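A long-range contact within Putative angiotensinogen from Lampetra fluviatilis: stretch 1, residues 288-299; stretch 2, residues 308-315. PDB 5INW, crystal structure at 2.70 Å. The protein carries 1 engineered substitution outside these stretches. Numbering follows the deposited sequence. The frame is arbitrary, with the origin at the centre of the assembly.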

# COMPACT_ATOMS: atom_id res chain seq x y z
N THR A 288 5.24 2.68 23.92
CA THR A 288 6.30 3.51 24.48
C THR A 288 6.03 4.94 24.13
O THR A 288 5.49 5.22 23.05
CB THR A 288 7.69 3.24 23.87
OG1 THR A 288 7.80 1.87 23.48
CG2 THR A 288 8.81 3.60 24.89
N GLN A 289 6.49 5.84 24.99
CA GLN A 289 6.54 7.25 24.61
C GLN A 289 7.79 7.51 23.76
O GLN A 289 8.90 7.17 24.18
CB GLN A 289 6.52 8.14 25.85
CG GLN A 289 5.18 8.17 26.57
CD GLN A 289 4.07 8.81 25.74
OE1 GLN A 289 4.30 9.82 25.05
NE2 GLN A 289 2.87 8.23 25.79
N ASP A 290 7.62 8.05 22.54
CA ASP A 290 8.76 8.58 21.82
C ASP A 290 8.99 10.01 22.34
O ASP A 290 8.22 10.92 22.00
CB ASP A 290 8.55 8.56 20.31
CG ASP A 290 9.85 8.86 19.52
OD1 ASP A 290 10.08 8.28 18.45
OD2 ASP A 290 10.69 9.67 20.00
N ARG A 291 10.03 10.18 23.16
CA ARG A 291 10.37 11.49 23.72
C ARG A 291 10.89 12.41 22.61
O ARG A 291 10.48 13.57 22.52
CB ARG A 291 11.38 11.38 24.88
CG ARG A 291 11.64 12.69 25.65
CD ARG A 291 12.53 12.57 26.88
NE ARG A 291 13.69 11.69 26.76
CZ ARG A 291 14.81 11.94 26.07
NH1 ARG A 291 14.95 13.06 25.35
NH2 ARG A 291 15.79 11.04 26.08
N LYS A 292 11.74 11.88 21.74
CA LYS A 292 12.29 12.67 20.64
C LYS A 292 11.19 13.25 19.71
O LYS A 292 11.33 14.38 19.27
CB LYS A 292 13.34 11.86 19.86
CG LYS A 292 14.09 12.58 18.74
CD LYS A 292 15.10 13.61 19.25
CE LYS A 292 15.73 14.37 18.08
NZ LYS A 292 16.61 15.50 18.52
N LEU A 293 10.10 12.49 19.47
CA LEU A 293 8.99 12.90 18.54
C LEU A 293 7.67 13.32 19.22
O LEU A 293 6.68 13.56 18.53
CB LEU A 293 8.72 11.79 17.53
CG LEU A 293 9.86 11.46 16.56
CD1 LEU A 293 9.56 10.20 15.77
CD2 LEU A 293 10.17 12.61 15.60
N ARG A 294 7.68 13.41 20.56
CA ARG A 294 6.56 13.93 21.36
C ARG A 294 5.23 13.26 21.03
O ARG A 294 4.19 13.93 20.85
CB ARG A 294 6.46 15.45 21.19
CG ARG A 294 7.63 16.23 21.77
CD ARG A 294 7.30 17.70 21.84
NE ARG A 294 8.48 18.49 21.48
CZ ARG A 294 8.91 18.69 20.23
NH1 ARG A 294 8.26 18.18 19.17
NH2 ARG A 294 9.99 19.42 20.01
N SER A 295 5.29 11.94 20.96
CA SER A 295 4.20 11.11 20.46
C SER A 295 4.24 9.72 21.04
O SER A 295 5.30 9.19 21.40
CB SER A 295 4.27 11.05 18.94
OG SER A 295 5.40 10.32 18.52
N THR A 296 3.05 9.15 21.16
CA THR A 296 2.84 7.81 21.70
C THR A 296 2.87 6.78 20.56
O THR A 296 2.22 6.97 19.54
CB THR A 296 1.44 7.71 22.42
OG1 THR A 296 1.23 8.84 23.29
CG2 THR A 296 1.34 6.43 23.23
N VAL A 297 3.62 5.69 20.76
CA VAL A 297 3.67 4.55 19.82
C VAL A 297 3.06 3.31 20.45
O VAL A 297 3.36 3.00 21.60
CB VAL A 297 5.13 4.23 19.42
CG1 VAL A 297 5.21 2.99 18.52
CG2 VAL A 297 5.77 5.44 18.75
N VAL A 298 2.28 2.55 19.69
CA VAL A 298 1.66 1.31 20.18
C VAL A 298 1.55 0.28 19.09
O VAL A 298 1.24 0.60 17.95
CB VAL A 298 0.26 1.60 20.80
CG1 VAL A 298 -0.71 2.20 19.81
CG2 VAL A 298 -0.37 0.35 21.39
N LYS A 299 1.74 -0.98 19.47
CA LYS A 299 1.74 -2.12 18.58
C LYS A 299 0.48 -2.91 18.83
O LYS A 299 0.30 -3.45 19.91
CB LYS A 299 2.96 -2.99 18.85
CG LYS A 299 3.12 -4.26 18.04
CD LYS A 299 4.54 -4.80 18.23
CE LYS A 299 4.79 -6.19 17.59
NZ LYS A 299 4.15 -7.34 18.31
N MET A 308 -0.42 -3.81 13.52
CA MET A 308 -0.53 -2.42 13.19
C MET A 308 0.21 -1.62 14.24
O MET A 308 -0.06 -1.75 15.42
CB MET A 308 -1.98 -1.96 13.14
CG MET A 308 -2.16 -0.49 12.74
SD MET A 308 -3.89 0.08 12.90
CE MET A 308 -4.60 -0.56 11.39
N LEU A 309 1.13 -0.80 13.78
CA LEU A 309 1.76 0.23 14.58
C LEU A 309 0.93 1.46 14.51
O LEU A 309 0.65 1.91 13.38
CB LEU A 309 3.12 0.61 13.99
CG LEU A 309 4.37 0.01 14.63
CD1 LEU A 309 5.50 0.99 14.38
CD2 LEU A 309 4.23 -0.28 16.13
N VAL A 310 0.58 2.05 15.67
CA VAL A 310 -0.15 3.34 15.71
C VAL A 310 0.68 4.39 16.43
O VAL A 310 1.05 4.21 17.58
CB VAL A 310 -1.55 3.22 16.33
CG1 VAL A 310 -2.20 4.58 16.49
CG2 VAL A 310 -2.42 2.34 15.46
N ILE A 311 0.96 5.49 15.73
CA ILE A 311 1.75 6.60 16.27
C ILE A 311 0.88 7.85 16.39
O ILE A 311 0.41 8.37 15.36
CB ILE A 311 2.99 6.89 15.39
CG1 ILE A 311 3.82 5.62 15.18
CG2 ILE A 311 3.85 7.96 16.01
CD1 ILE A 311 3.56 4.99 13.84
N VAL A 312 0.66 8.30 17.63
CA VAL A 312 -0.18 9.48 17.95
C VAL A 312 0.69 10.63 18.45
O VAL A 312 1.23 10.57 19.55
CB VAL A 312 -1.22 9.20 19.08
CG1 VAL A 312 -2.44 10.13 18.92
CG2 VAL A 312 -1.65 7.74 19.10
N PRO A 313 0.83 11.70 17.66
CA PRO A 313 1.43 12.87 18.31
C PRO A 313 0.53 13.38 19.44
O PRO A 313 -0.70 13.35 19.31
CB PRO A 313 1.56 13.88 17.18
CG PRO A 313 0.59 13.42 16.15
CD PRO A 313 0.60 11.93 16.23
N HIS A 314 1.18 13.84 20.52
CA HIS A 314 0.51 14.46 21.68
C HIS A 314 -0.19 15.74 21.30
O HIS A 314 -1.36 15.92 21.60
CB HIS A 314 1.51 14.77 22.77
CG HIS A 314 2.01 13.55 23.47
ND1 HIS A 314 1.17 12.60 23.99
CD2 HIS A 314 3.27 13.14 23.75
CE1 HIS A 314 1.89 11.64 24.55
NE2 HIS A 314 3.17 11.95 24.41
N ARG A 315 0.54 16.62 20.63
CA ARG A 315 -0.04 17.82 20.02
C ARG A 315 -0.12 17.55 18.51
O ARG A 315 0.89 17.27 17.88
CB ARG A 315 0.84 19.04 20.24
CG ARG A 315 1.39 19.22 21.64
CD ARG A 315 2.63 20.10 21.61
NE ARG A 315 2.80 20.79 22.86
CZ ARG A 315 3.77 21.69 23.08
NH1 ARG A 315 3.85 22.31 24.27
NH2 ARG A 315 4.66 21.97 22.13

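Strands 295-299 and 308-313 run antiparallel, their directions 167° apart and their axes approaching to 4.4 Å. The register alternates strictly. T296 faces V312 and V298 faces V310 as hydrogen-bonded pairs, while S295-P313, V297-I311 and K299-L309 occupy the non-hydrogen-bonded sites between and beyond them. Each bonded pair closes a two-bond ring: T296 N to V312 O and V312 N to T296 O both measure 2.8 Å, whereas V298 N to V310 O is 3.0 Å and V310 N to V298 O is 2.8 Å. Proline, which has no amide hydrogen to give, sits at P313, where the register asks for none. Three of these carbonyls, T296 O, V298 O and V310 O, also receive CA-H...O contacts, as from I311 CA to T296 O at 3.3 Å. Past the strand, H314 N donates to R294 O at 3.0 Å, extending the backbone pairing into the turn.

Side chains sort by the same alternation. On the face carrying S295, V297, K299, L309, I311 and P313, V297 meets two apolar neighbours of the opposing strand: its CG2 lies 4.1 Å from I311 CG1 and its CG1 4.2 Å from L309 CD2. L309 CD2 also lies 4.0 Å from K299 CB, so the lysine offers its aliphatic base while its end leads away. On the other face, V298 CG1 packs 3.7 Å from V310 CB, a close fit between branched residues.

The polar chemistry gathers near the turn. H314 NE2 donates to Q289 OE1 in a very short 2.5 Å bond, the glutamine oxygen lying at the ring edge, near its plane. Q289 NE2 in turn donates to T296 OG1 at 3.1 Å, so one amide group links histidine and threonine. S295 CA lies over one face of the imidazole. The rule is economical: branched apolar pairs, V297 with I311 and V298 with V310, hold the middle of the ladder, and a polar cluster finishes one end.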